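Probable cell division protein WhiA (PDB 3HYI) probably binds DNA and takes part in bacterial cell division and chromosome segregation, pairing a degenerate homing-endonuclease fold with a helix-turn-helix domain. Local coordinates at residues A[15-20]-A[114-119]; A[67-72]-A[97-102]; A[230-235]-A[253-258]; A[249-254]-A[278-283]. All coordinates share one frame; numbering follows the deposited sequence.

Contact 1 (A[15-20]-A[114-119])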
loop_
_atom_site.group_PDB
_atom_site.type_symbol
_atom_site.label_atom_id
_atom_site.label_comp_id
_atom_site.label_asym_id
_atom_site.label_seq_id
_atom_site.Cartn_x
_atom_site.Cartn_y
_atom_site.Cartn_z
ATOM N N GLU A 15 -19.216 4.267 -5.003
ATOM C CA GLU A 15 -20.105 4.518 -6.144
ATOM C C GLU A 15 -20.458 3.244 -6.918
ATOM O O GLU A 15 -21.565 3.123 -7.437
ATOM C CB GLU A 15 -19.481 5.538 -7.100
ATOM C CG GLU A 15 -19.528 6.972 -6.590
ATOM C CD GLU A 15 -18.757 7.933 -7.465
ATOM O OE1 GLU A 15 -17.818 7.495 -8.167
ATOM O OE2 GLU A 15 -19.089 9.138 -7.451
ATOM N N GLU A 16 -19.517 2.303 -6.998
ATOM C CA GLU A 16 -19.770 1.008 -7.645
ATOM C C GLU A 16 -20.834 0.180 -6.918
ATOM O O GLU A 16 -21.463 -0.689 -7.519
ATOM C CB GLU A 16 -18.482 0.176 -7.741
ATOM C CG GLU A 16 -17.509 0.631 -8.816
ATOM C CD GLU A 16 -16.492 -0.443 -9.192
ATOM O OE1 GLU A 16 -16.876 -1.626 -9.321
ATOM O OE2 GLU A 16 -15.307 -0.102 -9.373
ATOM N N LEU A 17 -21.022 0.449 -5.628
ATOM C CA LEU A 17 -21.919 -0.344 -4.790
ATOM C C LEU A 17 -23.356 0.179 -4.716
ATOM O O LEU A 17 -24.230 -0.508 -4.192
ATOM C CB LEU A 17 -21.338 -0.444 -3.381
ATOM C CG LEU A 17 -19.926 -1.032 -3.290
ATOM C CD1 LEU A 17 -19.435 -1.023 -1.849
ATOM C CD2 LEU A 17 -19.890 -2.445 -3.864
ATOM N N VAL A 18 -23.605 1.375 -5.243
ATOM C CA VAL A 18 -24.916 2.022 -5.110
ATOM C C VAL A 18 -26.054 1.222 -5.764
ATOM O O VAL A 18 -27.180 1.233 -5.262
ATOM C CB VAL A 18 -24.889 3.470 -5.680
ATOM C CG1 VAL A 18 -26.287 4.082 -5.704
ATOM C CG2 VAL A 18 -23.950 4.341 -4.862
ATOM N N ASN A 19 -25.755 0.530 -6.864
ATOM C CA ASN A 19 -26.761 -0.233 -7.615
ATOM C C ASN A 19 -26.507 -1.746 -7.673
ATOM O O ASN A 19 -27.064 -2.435 -8.527
ATOM C CB ASN A 19 -26.884 0.326 -9.035
ATOM C CG ASN A 19 -27.448 1.730 -9.055
ATOM O OD1 ASN A 19 -28.565 1.967 -8.594
ATOM N ND2 ASN A 19 -26.678 2.672 -9.591
ATOM N N VAL A 20 -25.680 -2.259 -6.764
ATOM C CA VAL A 20 -25.497 -3.705 -6.607
ATOM C C VAL A 20 -26.865 -4.356 -6.336
ATOM O O VAL A 20 -27.697 -3.763 -5.659
ATOM C CB VAL A 20 -24.501 -4.020 -5.456
ATOM C CG1 VAL A 20 -24.606 -5.477 -5.005
ATOM C CG2 VAL A 20 -23.077 -3.695 -5.890
ATOM N N PHE A 114 -24.353 -7.410 5.086
ATOM C CA PHE A 114 -24.032 -6.694 6.322
ATOM C C PHE A 114 -22.696 -5.964 6.192
ATOM O O PHE A 114 -22.581 -4.802 6.582
ATOM C CB PHE A 114 -23.998 -7.678 7.496
ATOM C CG PHE A 114 -23.729 -7.040 8.835
ATOM C CD1 PHE A 114 -24.670 -6.207 9.428
ATOM C CD2 PHE A 114 -22.548 -7.304 9.518
ATOM C CE1 PHE A 114 -24.430 -5.631 10.672
ATOM C CE2 PHE A 114 -22.302 -6.733 10.760
ATOM C CZ PHE A 114 -23.249 -5.894 11.337
ATOM N N LEU A 115 -21.698 -6.650 5.638
ATOM C CA LEU A 115 -20.384 -6.049 5.386
ATOM C C LEU A 115 -20.467 -4.848 4.449
ATOM O O LEU A 115 -19.806 -3.834 4.679
ATOM C CB LEU A 115 -19.413 -7.073 4.785
ATOM C CG LEU A 115 -18.719 -8.044 5.737
ATOM C CD1 LEU A 115 -17.842 -8.983 4.926
ATOM C CD2 LEU A 115 -17.898 -7.303 6.785
ATOM N N ARG A 116 -21.261 -4.977 3.389
ATOM C CA ARG A 116 -21.456 -3.889 2.434
ATOM C C ARG A 116 -22.046 -2.659 3.127
ATOM O O ARG A 116 -21.597 -1.539 2.900
ATOM C CB ARG A 116 -22.354 -4.338 1.276
ATOM C CG ARG A 116 -22.531 -3.283 0.191
ATOM C CD ARG A 116 -23.019 -3.881 -1.121
ATOM N NE ARG A 116 -24.246 -4.653 -0.946
ATOM C CZ ARG A 116 -24.356 -5.979 -1.026
ATOM N NH1 ARG A 116 -23.316 -6.756 -1.309
ATOM N NH2 ARG A 116 -25.541 -6.536 -0.823
ATOM N N GLY A 117 -23.049 -2.878 3.976
ATOM C CA GLY A 117 -23.643 -1.807 4.768
ATOM C C GLY A 117 -22.656 -1.161 5.724
ATOM O O GLY A 117 -22.586 0.065 5.813
ATOM N N LEU A 118 -21.898 -1.991 6.442
ATOM C CA LEU A 118 -20.861 -1.510 7.365
ATOM C C LEU A 118 -19.825 -0.636 6.662
ATOM O O LEU A 118 -19.434 0.414 7.172
ATOM C CB LEU A 118 -20.143 -2.686 8.038
ATOM C CG LEU A 118 -20.846 -3.414 9.187
ATOM C CD1 LEU A 118 -19.957 -4.536 9.710
ATOM C CD2 LEU A 118 -21.210 -2.450 10.315
ATOM N N PHE A 119 -19.388 -1.087 5.492
ATOM C CA PHE A 119 -18.349 -0.413 4.726
ATOM C C PHE A 119 -18.827 0.895 4.106
ATOM O O PHE A 119 -18.132 1.912 4.181
ATOM C CB PHE A 119 -17.833 -1.338 3.622
ATOM C CG PHE A 119 -16.788 -0.710 2.751
ATOM C CD1 PHE A 119 -17.119 -0.204 1.502
ATOM C CD2 PHE A 119 -15.475 -0.608 3.187
ATOM C CE1 PHE A 119 -16.160 0.377 0.698
ATOM C CE2 PHE A 119 -14.505 -0.022 2.385
ATOM C CZ PHE A 119 -14.847 0.469 1.139
#
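Leu17 is the first residue of 15-20 to meet 114-119, part of helix 108-122, just where the chain turns away from helix 9-16. Its CG stands anti to the carbonyl carbon (chi1 -57°), which carries CD1 out toward two side chains three residues apart on the helix. CD1 lies 4.3 Å from Arg116 CG, in the aliphatic stem of that chain, and reaches Phe119 CD1 at 4.2 Å, the leucine and phenylalanine side chains crossing at about a right angle. Lys14 of helix 9-16 adds a cation-pi contact to the same Phe119 ring. From Leu17 the backbone makes a type I turn to Val20, closed by a weak bond from Val20 N to Leu17 O, and this brings a second aliphatic group to the same helix. Val20 CG1 sits over the centre of one face of the Arg116 guanidinium, 4.0 Å from CZ, and the two side chains approach from opposite directions. A bend at chi3 (55°) helps turn that face to the valine. Helix 108-122 probably corresponds to a LAGLIDADG helix of the degenerate endonuclease domain; 114-119 lies in its second LAGLIDADG-like family region. Nonpolar atoms thus pack on the arginine's stem and flat face, while its N-H groups point elsewhere: NE to Glu31 in a salt bridge, NH1 to the carbonyl of Ile185. The buried charge is therefore met by polar partners.

Contact 2 (A[67-72]-A[97-102])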
loop_
_atom_site.group_PDB
_atom_site.type_symbol
_atom_site.label_atom_id
_atom_site.label_comp_id
_atom_site.label_asym_id
_atom_site.label_seq_id
_atom_site.Cartn_x
_atom_site.Cartn_y
_atom_site.Cartn_z
ATOM N N LYS A 67 -36.339 2.078 -0.349
ATOM C CA LYS A 67 -37.256 1.979 -1.483
ATOM C C LYS A 67 -37.620 0.520 -1.767
ATOM O O LYS A 67 -38.780 0.210 -2.038
ATOM C CB LYS A 67 -36.615 2.616 -2.715
ATOM C CG LYS A 67 -37.377 2.454 -4.022
ATOM C CD LYS A 67 -36.564 3.045 -5.168
ATOM C CE LYS A 67 -37.043 2.560 -6.524
ATOM N NZ LYS A 67 -38.249 3.297 -6.980
ATOM N N TYR A 68 -36.624 -0.362 -1.713
ATOM C CA TYR A 68 -36.855 -1.797 -1.866
ATOM C C TYR A 68 -37.876 -2.294 -0.841
ATOM O O TYR A 68 -38.754 -3.091 -1.173
ATOM C CB TYR A 68 -35.542 -2.584 -1.731
ATOM C CG TYR A 68 -35.713 -4.089 -1.866
ATOM C CD1 TYR A 68 -36.215 -4.851 -0.810
ATOM C CD2 TYR A 68 -35.377 -4.749 -3.046
ATOM C CE1 TYR A 68 -36.383 -6.220 -0.927
ATOM C CE2 TYR A 68 -35.539 -6.130 -3.168
ATOM C CZ TYR A 68 -36.042 -6.854 -2.102
ATOM O OH TYR A 68 -36.207 -8.215 -2.206
ATOM N N LEU A 69 -37.752 -1.812 0.395
ATOM C CA LEU A 69 -38.621 -2.222 1.504
ATOM C C LEU A 69 -39.944 -1.441 1.578
ATOM O O LEU A 69 -40.799 -1.760 2.398
ATOM C CB LEU A 69 -37.866 -2.082 2.833
ATOM C CG LEU A 69 -36.627 -2.975 3.001
ATOM C CD1 LEU A 69 -35.719 -2.472 4.126
ATOM C CD2 LEU A 69 -37.035 -4.426 3.239
ATOM N N SER A 70 -40.105 -0.431 0.723
ATOM C CA SER A 70 -41.279 0.453 0.729
ATOM C C SER A 70 -41.451 1.171 2.073
ATOM O O SER A 70 -42.555 1.232 2.623
ATOM C CB SER A 70 -42.558 -0.312 0.356
ATOM O OG SER A 70 -42.413 -0.975 -0.888
ATOM N N LYS A 71 -40.349 1.712 2.587
ATOM C CA LYS A 71 -40.349 2.452 3.844
ATOM C C LYS A 71 -39.985 3.919 3.585
ATOM O O LYS A 71 -39.022 4.198 2.869
ATOM C CB LYS A 71 -39.357 1.828 4.823
ATOM C CG LYS A 71 -39.727 0.417 5.281
ATOM C CD LYS A 71 -40.746 0.437 6.405
ATOM C CE LYS A 71 -41.012 -0.963 6.950
ATOM N NZ LYS A 71 -41.822 -1.805 6.018
ATOM N N PRO A 72 -40.756 4.861 4.162
ATOM C CA PRO A 72 -40.515 6.283 3.931
ATOM C C PRO A 72 -39.315 6.835 4.697
ATOM O O PRO A 72 -39.105 6.482 5.860
ATOM C CB PRO A 72 -41.803 6.937 4.445
ATOM C CG PRO A 72 -42.273 6.029 5.515
ATOM C CD PRO A 72 -41.905 4.642 5.062
ATOM N N GLU A 97 -39.686 -2.871 13.409
ATOM C CA GLU A 97 -39.114 -3.959 14.214
ATOM C C GLU A 97 -38.508 -5.063 13.338
ATOM O O GLU A 97 -37.602 -5.779 13.767
ATOM C CB GLU A 97 -40.163 -4.548 15.163
ATOM C CG GLU A 97 -40.810 -3.511 16.082
ATOM C CD GLU A 97 -41.602 -4.122 17.224
ATOM O OE1 GLU A 97 -41.927 -5.327 17.165
ATOM O OE2 GLU A 97 -41.902 -3.383 18.186
ATOM N N SER A 98 -39.013 -5.184 12.111
ATOM C CA SER A 98 -38.453 -6.098 11.116
ATOM C C SER A 98 -36.966 -5.846 10.845
ATOM O O SER A 98 -36.225 -6.785 10.545
ATOM C CB SER A 98 -39.239 -5.993 9.806
ATOM O OG SER A 98 -39.165 -4.679 9.274
ATOM N N PHE A 99 -36.536 -4.586 10.949
ATOM C CA PHE A 99 -35.123 -4.221 10.767
ATOM C C PHE A 99 -34.189 -4.994 11.706
ATOM O O PHE A 99 -33.074 -5.353 11.317
ATOM C CB PHE A 99 -34.885 -2.720 11.012
ATOM C CG PHE A 99 -35.558 -1.790 10.025
ATOM C CD1 PHE A 99 -35.558 -0.422 10.271
ATOM C CD2 PHE A 99 -36.183 -2.254 8.866
ATOM C CE1 PHE A 99 -36.159 0.467 9.392
ATOM C CE2 PHE A 99 -36.788 -1.365 7.981
ATOM C CZ PHE A 99 -36.775 -0.005 8.246
ATOM N N MET A 100 -34.636 -5.223 12.939
ATOM C CA MET A 100 -33.791 -5.807 13.987
ATOM C C MET A 100 -33.919 -7.327 14.139
ATOM O O MET A 100 -33.262 -7.915 14.998
ATOM C CB MET A 100 -34.107 -5.145 15.335
ATOM C CG MET A 100 -33.957 -3.625 15.355
ATOM S SD MET A 100 -32.285 -3.045 14.992
ATOM C CE MET A 100 -32.347 -2.872 13.221
ATOM N N VAL A 101 -34.747 -7.964 13.311
ATOM C CA VAL A 101 -35.009 -9.402 13.433
ATOM C C VAL A 101 -33.929 -10.272 12.769
ATOM O O VAL A 101 -33.785 -11.447 13.111
ATOM C CB VAL A 101 -36.407 -9.764 12.864
ATOM C CG1 VAL A 101 -36.692 -11.252 13.010
ATOM C CG2 VAL A 101 -37.488 -8.958 13.569
ATOM N N ILE A 102 -33.166 -9.701 11.839
ATOM C CA ILE A 102 -32.151 -10.464 11.095
ATOM C C ILE A 102 -30.900 -10.772 11.929
ATOM O O ILE A 102 -30.429 -9.933 12.699
ATOM C CB ILE A 102 -31.740 -9.748 9.767
ATOM C CG1 ILE A 102 -32.373 -10.443 8.556
ATOM C CG2 ILE A 102 -30.227 -9.757 9.568
ATOM C CD1 ILE A 102 -33.873 -10.277 8.458
#
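Phe99 pushes the far end of its ring between Leu69 and Lys71, two residues of the turn that follows helix 56-68. The ring is aimed there by its first torsion, with CG anti to the carbonyl carbon (chi1 -65°), although the side chain does not set out from the backbone toward 67-72. Lys71 comes at the ring's edge, near its plane, with CG 4.2 Å from Phe99 CZ; the methylene stem does the touching, not the ammonium group. Leu69 meets the neighbouring corner, its CD1 being 4.2 Å from Phe99 CE2, and the two side chains lie obliquely to one another. Ser70, between the two aliphatic partners, has a positive phi (59°) and ends the helix in a Schellman motif, in which Ser70 N bonds back to Lys67 O at 3.1 Å. The turn there is consistent with both Leu69 and Lys71 facing the phenylalanine. All the contacts across the pair are van der Waals, made by carbon atoms. A glycerol, probably from the crystallisation liquor, lies close to the Lys71 side chain. The packing joins the end of helix 56-68 to the loop between strand 88-94 and helix 108-122, with 67-72 in the N-terminal LAGLIDADG-like region; Phe99 also touches Met66 of helix 56-68 and Leu32 of helix 25-39, while Lys71 rests on Met66 and Ser96.

Contact 3 (A[230-235]-A[253-258])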
loop_
_atom_site.group_PDB
_atom_site.type_symbol
_atom_site.label_atom_id
_atom_site.label_comp_id
_atom_site.label_asym_id
_atom_site.label_seq_id
_atom_site.Cartn_x
_atom_site.Cartn_y
_atom_site.Cartn_z
ATOM N N ARG A 230 48.990 -2.342 -13.962
ATOM C CA ARG A 230 49.786 -2.407 -15.194
ATOM C C ARG A 230 50.328 -1.034 -15.616
ATOM O O ARG A 230 51.497 -0.910 -15.984
ATOM C CB ARG A 230 48.962 -3.010 -16.336
ATOM C CG ARG A 230 49.786 -3.394 -17.555
ATOM N N ALA A 231 49.477 -0.012 -15.556
ATOM C CA ALA A 231 49.879 1.360 -15.898
ATOM C C ALA A 231 50.982 1.880 -14.974
ATOM O O ALA A 231 51.933 2.513 -15.424
ATOM C CB ALA A 231 48.672 2.294 -15.849
ATOM N N ILE A 232 50.845 1.603 -13.681
ATOM C CA ILE A 232 51.840 2.004 -12.689
ATOM C C ILE A 232 53.173 1.284 -12.908
ATOM O O ILE A 232 54.237 1.885 -12.753
ATOM C CB ILE A 232 51.333 1.733 -11.256
ATOM C CG1 ILE A 232 50.145 2.645 -10.939
ATOM C CG2 ILE A 232 52.433 1.962 -10.236
ATOM C CD1 ILE A 232 49.372 2.221 -9.728
ATOM N N GLU A 233 53.104 0.005 -13.275
ATOM C CA GLU A 233 54.301 -0.811 -13.511
ATOM C C GLU A 233 55.095 -0.296 -14.710
ATOM O O GLU A 233 56.321 -0.238 -14.666
ATOM C CB GLU A 233 53.935 -2.283 -13.755
ATOM C CG GLU A 233 53.118 -2.966 -12.652
ATOM C CD GLU A 233 53.945 -3.459 -11.486
ATOM O OE1 GLU A 233 54.996 -2.847 -11.190
ATOM O OE2 GLU A 233 53.531 -4.460 -10.853
ATOM N N LEU A 234 54.390 0.055 -15.784
ATOM C CA LEU A 234 55.022 0.596 -16.992
ATOM C C LEU A 234 55.754 1.904 -16.709
ATOM O O LEU A 234 56.886 2.096 -17.153
ATOM C CB LEU A 234 53.979 0.821 -18.092
ATOM C CG LEU A 234 53.427 -0.431 -18.774
ATOM C CD1 LEU A 234 52.188 -0.093 -19.582
ATOM C CD2 LEU A 234 54.483 -1.077 -19.663
ATOM N N ILE A 235 55.097 2.794 -15.968
ATOM C CA ILE A 235 55.670 4.089 -15.596
ATOM C C ILE A 235 56.894 3.904 -14.706
ATOM O O ILE A 235 57.908 4.583 -14.882
ATOM C CB ILE A 235 54.638 4.973 -14.850
ATOM C CG1 ILE A 235 53.516 5.407 -15.796
ATOM C CG2 ILE A 235 55.307 6.208 -14.250
ATOM C CD1 ILE A 235 52.325 6.012 -15.079
ATOM N N LEU A 253 51.923 4.790 -5.750
ATOM C CA LEU A 253 52.524 4.004 -4.670
ATOM C C LEU A 253 51.482 3.268 -3.824
ATOM O O LEU A 253 51.625 2.077 -3.556
ATOM C CB LEU A 253 53.378 4.899 -3.763
ATOM C CG LEU A 253 54.690 5.434 -4.345
ATOM C CD1 LEU A 253 55.365 6.354 -3.344
ATOM C CD2 LEU A 253 55.621 4.299 -4.742
ATOM N N VAL A 254 50.440 3.982 -3.406
ATOM C CA VAL A 254 49.389 3.402 -2.565
ATOM C C VAL A 254 48.649 2.257 -3.271
ATOM O O VAL A 254 48.364 1.230 -2.655
ATOM C CB VAL A 254 48.388 4.487 -2.077
ATOM C CG1 VAL A 254 47.073 3.871 -1.648
ATOM C CG2 VAL A 254 48.995 5.280 -0.927
ATOM N N ARG A 255 48.352 2.431 -4.557
ATOM C CA ARG A 255 47.753 1.362 -5.362
ATOM C C ARG A 255 48.677 0.141 -5.432
ATOM O O ARG A 255 48.235 -0.989 -5.241
ATOM C CB ARG A 255 47.448 1.862 -6.778
ATOM C CG ARG A 255 46.967 0.789 -7.766
ATOM C CD ARG A 255 45.478 0.485 -7.635
ATOM N NE ARG A 255 45.158 -0.371 -6.495
ATOM C CZ ARG A 255 43.931 -0.769 -6.165
ATOM N NH1 ARG A 255 42.870 -0.393 -6.870
ATOM N NH2 ARG A 255 43.763 -1.549 -5.111
ATOM N N LEU A 256 49.955 0.385 -5.709
ATOM C CA LEU A 256 50.929 -0.689 -5.909
ATOM C C LEU A 256 51.195 -1.454 -4.613
ATOM O O LEU A 256 51.410 -2.668 -4.635
ATOM C CB LEU A 256 52.242 -0.121 -6.469
ATOM C CG LEU A 256 53.094 -1.068 -7.314
ATOM C CD1 LEU A 256 52.349 -1.461 -8.586
ATOM C CD2 LEU A 256 54.427 -0.425 -7.657
ATOM N N ARG A 257 51.170 -0.740 -3.491
ATOM C CA ARG A 257 51.394 -1.346 -2.181
ATOM C C ARG A 257 50.124 -1.976 -1.608
ATOM O O ARG A 257 50.201 -2.823 -0.716
ATOM C CB ARG A 257 51.957 -0.307 -1.206
ATOM C CG ARG A 257 53.365 0.159 -1.564
ATOM C CD ARG A 257 53.903 1.178 -0.571
ATOM N NE ARG A 257 55.178 1.742 -1.012
ATOM N N ASN A 258 48.964 -1.562 -2.119
ATOM C CA ASN A 258 47.672 -2.083 -1.659
ATOM C C ASN A 258 46.797 -2.471 -2.842
ATOM O O ASN A 258 45.852 -1.762 -3.171
ATOM C CB ASN A 258 46.936 -1.039 -0.815
ATOM C CG ASN A 258 47.766 -0.522 0.340
ATOM O OD1 ASN A 258 47.649 -1.008 1.464
ATOM N ND2 ASN A 258 48.609 0.472 0.071
#
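Ile232 and Leu256 slide past each other in opposite directions where two helices of the C-terminal helix-turn-helix domain cross. The axes of the short segments 230-235 and 253-257 approach to 10.1 Å with a crossing angle of -114°, so contact gathers round a few side chains. The two branches of Ile232 have different partners. CG2 lies 3.8 Å from Leu256 CD1 and also touches CD2, nesting against the forked end of the leucine. CD1, on the other branch, ends 3.4 Å from Arg255 CG, with CB almost as close, the two side chains crossing at about a right angle: a tight fit of a methyl on the arginine's stem. Glu233 crosses Leu256 at a slant, bent at chi2 (-82°) so that its carboxylate comes to the leucine; CD is 3.9 Å from Leu256 CD1, a van der Waals contact of the carboxylate on a methyl, and OE2 has a weak, long ion pair with Lys259. Cutting Ile232 back to an alanine would probably leave a gap between the helices and free the Leu256 fork and the Arg255 stem to shift. Beyond that stem Arg255 bends away, giving NH1 to Gln228 of helix 207-238 and NH2 to the carbonyl of Leu261. The same NH2 donates to Asn258 O at 2.9 Å, in the carbonyl plane on a lone pair, with the acceptor tilted 15° from the guanidinium plane.

Contact 4 (A[249-254]-A[278-283])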
loop_
_atom_site.group_PDB
_atom_site.type_symbol
_atom_site.label_atom_id
_atom_site.label_comp_id
_atom_site.label_asym_id
_atom_site.label_seq_id
_atom_site.Cartn_x
_atom_site.Cartn_y
_atom_site.Cartn_z
ATOM N N ARG A 249 52.105 10.582 -7.850
ATOM C CA ARG A 249 53.130 9.686 -7.326
ATOM C C ARG A 249 52.650 8.917 -6.099
ATOM O O ARG A 249 52.876 7.713 -5.992
ATOM C CB ARG A 249 54.390 10.468 -6.980
ATOM C CG ARG A 249 55.499 9.616 -6.400
ATOM C CD ARG A 249 56.707 10.462 -6.101
ATOM N NE ARG A 249 56.429 11.383 -5.003
ATOM C CZ ARG A 249 56.547 11.083 -3.709
ATOM N NH1 ARG A 249 56.962 9.878 -3.324
ATOM N NH2 ARG A 249 56.256 11.999 -2.790
ATOM N N ARG A 250 51.998 9.623 -5.175
ATOM C CA ARG A 250 51.471 9.007 -3.959
ATOM C C ARG A 250 50.355 8.014 -4.264
ATOM O O ARG A 250 50.248 6.974 -3.611
ATOM C CB ARG A 250 50.951 10.075 -2.997
ATOM C CG ARG A 250 52.031 10.995 -2.462
ATOM C CD ARG A 250 51.495 11.868 -1.340
ATOM N NE ARG A 250 50.611 12.924 -1.839
ATOM C CZ ARG A 250 51.022 14.062 -2.399
ATOM N NH1 ARG A 250 52.321 14.318 -2.557
ATOM N NH2 ARG A 250 50.129 14.957 -2.813
ATOM N N VAL A 251 49.525 8.347 -5.251
ATOM C CA VAL A 251 48.422 7.484 -5.679
ATOM C C VAL A 251 48.934 6.196 -6.331
ATOM O O VAL A 251 48.379 5.115 -6.102
ATOM C CB VAL A 251 47.478 8.233 -6.651
ATOM C CG1 VAL A 251 46.472 7.282 -7.291
ATOM C CG2 VAL A 251 46.759 9.362 -5.918
ATOM N N ALA A 252 49.991 6.319 -7.135
ATOM C CA ALA A 252 50.631 5.165 -7.774
ATOM C C ALA A 252 51.237 4.222 -6.741
ATOM O O ALA A 252 51.080 3.007 -6.841
ATOM C CB ALA A 252 51.701 5.626 -8.757
ATOM N N LEU A 253 51.923 4.790 -5.750
ATOM C CA LEU A 253 52.524 4.004 -4.670
ATOM C C LEU A 253 51.482 3.268 -3.824
ATOM O O LEU A 253 51.625 2.077 -3.556
ATOM C CB LEU A 253 53.378 4.899 -3.763
ATOM C CG LEU A 253 54.690 5.434 -4.345
ATOM C CD1 LEU A 253 55.365 6.354 -3.344
ATOM C CD2 LEU A 253 55.621 4.299 -4.742
ATOM N N VAL A 254 50.440 3.982 -3.406
ATOM C CA VAL A 254 49.389 3.402 -2.565
ATOM C C VAL A 254 48.649 2.257 -3.271
ATOM O O VAL A 254 48.364 1.230 -2.655
ATOM C CB VAL A 254 48.388 4.487 -2.077
ATOM C CG1 VAL A 254 47.073 3.871 -1.648
ATOM C CG2 VAL A 254 48.995 5.280 -0.927
ATOM N N TYR A 278 40.134 8.200 -8.200
ATOM C CA TYR A 278 39.822 7.589 -9.474
ATOM C C TYR A 278 40.232 8.471 -10.663
ATOM O O TYR A 278 40.718 7.957 -11.671
ATOM C CB TYR A 278 38.339 7.256 -9.534
ATOM C CG TYR A 278 37.957 6.672 -10.850
ATOM C CD1 TYR A 278 38.412 5.412 -11.220
ATOM C CD2 TYR A 278 37.181 7.389 -11.748
ATOM C CE1 TYR A 278 38.084 4.870 -12.444
ATOM C CE2 TYR A 278 36.842 6.858 -12.976
ATOM C CZ TYR A 278 37.296 5.598 -13.320
ATOM O OH TYR A 278 36.959 5.065 -14.542
ATOM N N SER A 279 40.032 9.786 -10.541
ATOM C CA SER A 279 40.442 10.734 -11.578
ATOM C C SER A 279 41.958 10.708 -11.750
ATOM O O SER A 279 42.470 10.790 -12.866
ATOM C CB SER A 279 39.992 12.153 -11.224
ATOM O OG SER A 279 38.583 12.226 -11.101
ATOM N N LYS A 280 42.665 10.596 -10.630
ATOM C CA LYS A 280 44.124 10.545 -10.641
ATOM C C LYS A 280 44.657 9.264 -11.262
ATOM O O LYS A 280 45.663 9.286 -11.975
ATOM C CB LYS A 280 44.665 10.691 -9.225
ATOM C CG LYS A 280 44.643 12.112 -8.753
ATOM C CD LYS A 280 45.004 12.198 -7.292
ATOM C CE LYS A 280 44.271 13.341 -6.629
ATOM N NZ LYS A 280 44.647 14.654 -7.228
ATOM N N LEU A 281 43.987 8.151 -10.977
ATOM C CA LEU A 281 44.318 6.875 -11.600
ATOM C C LEU A 281 44.101 6.911 -13.115
ATOM O O LEU A 281 44.877 6.317 -13.864
ATOM C CB LEU A 281 43.506 5.739 -10.967
ATOM C CG LEU A 281 44.009 5.289 -9.593
ATOM C CD1 LEU A 281 42.940 4.497 -8.856
ATOM C CD2 LEU A 281 45.295 4.473 -9.730
ATOM N N LYS A 282 43.058 7.611 -13.561
ATOM C CA LYS A 282 42.793 7.783 -14.997
ATOM C C LYS A 282 43.921 8.557 -15.687
ATOM O O LYS A 282 44.322 8.221 -16.802
ATOM C CB LYS A 282 41.461 8.497 -15.223
ATOM C CG LYS A 282 40.246 7.703 -14.772
ATOM N N ARG A 283 44.425 9.593 -15.018
ATOM C CA ARG A 283 45.577 10.348 -15.514
ATOM C C ARG A 283 46.826 9.479 -15.618
ATOM O O ARG A 283 47.575 9.568 -16.592
ATOM C CB ARG A 283 45.881 11.538 -14.604
ATOM C CG ARG A 283 44.886 12.680 -14.719
ATOM C CD ARG A 283 45.526 13.999 -14.309
ATOM N NE ARG A 283 45.501 14.208 -12.861
ATOM C CZ ARG A 283 46.417 14.883 -12.165
ATOM N NH1 ARG A 283 47.488 15.413 -12.752
ATOM N NH2 ARG A 283 46.271 15.015 -10.854
#
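This is a buried apolar contact between two helices of the C-terminal domain, 246-257 and 274-288, made by the two methyls of Val251 on neighbouring residues of the partner helix. Val251 and Leu281 have the nearest CA atoms across the pair, 7.2 Å apart. CG1, anti to the backbone N (chi1 170°), points to Leu281 and lies 3.9 Å from both its CG and its CD2, the leucine slanting across the valine. CG2 goes instead to Lys280, whose chain crosses at about a right angle; CD is 3.6 Å from CG2, and CB is a little farther, at 4.1 Å. Helix 274-288 belongs to the predicted helix-turn-helix DNA-binding motif, and Val251 thus packs a helix preceding that motif against one within it. Ile277 and Ile284 of the same helix also touch Val251, and Leu270 from the loop between helices 263-268 and 274-288 joins them. Shortening Val251 to an alanine is likely to open a gap beside Leu281 and to leave the lysine stem less firmly held. Lys280 leads its charged end away from the valine, bending at chi3 and chi4 so that NZ makes a salt bridge with Asp247, near the start of helix 246-257. Arg283 NH2 bonds to the same carboxylate oxygen, OD2, and Lys280 NZ lies in plane at the edge of the Arg283 guanidinium, two positive groups gathered on one acid.

The four contacts fall into two pairs at opposite ends of an elongated chain. Contacts 1 and 2 belong to the endonuclease-like part, their centres about 17 Å apart, with contact 2 nested along the sequence inside the loop closed by contact 1. Contacts 3 and 4 follow later in the chain, in the helix-turn-helix domain: their centres are about 8 Å apart, both use helix 246-257, and they touch where Ile232 CD1 meets Ala252 O at 3.4 Å. That helix is thus packed on helix 207-238 and on helix 274-288. Contacts 1 and 3 have centres about 74 Å apart, consistent with separately packed domains joined by a linker, the predicted DNA-binding end lying far from the endonuclease-like part.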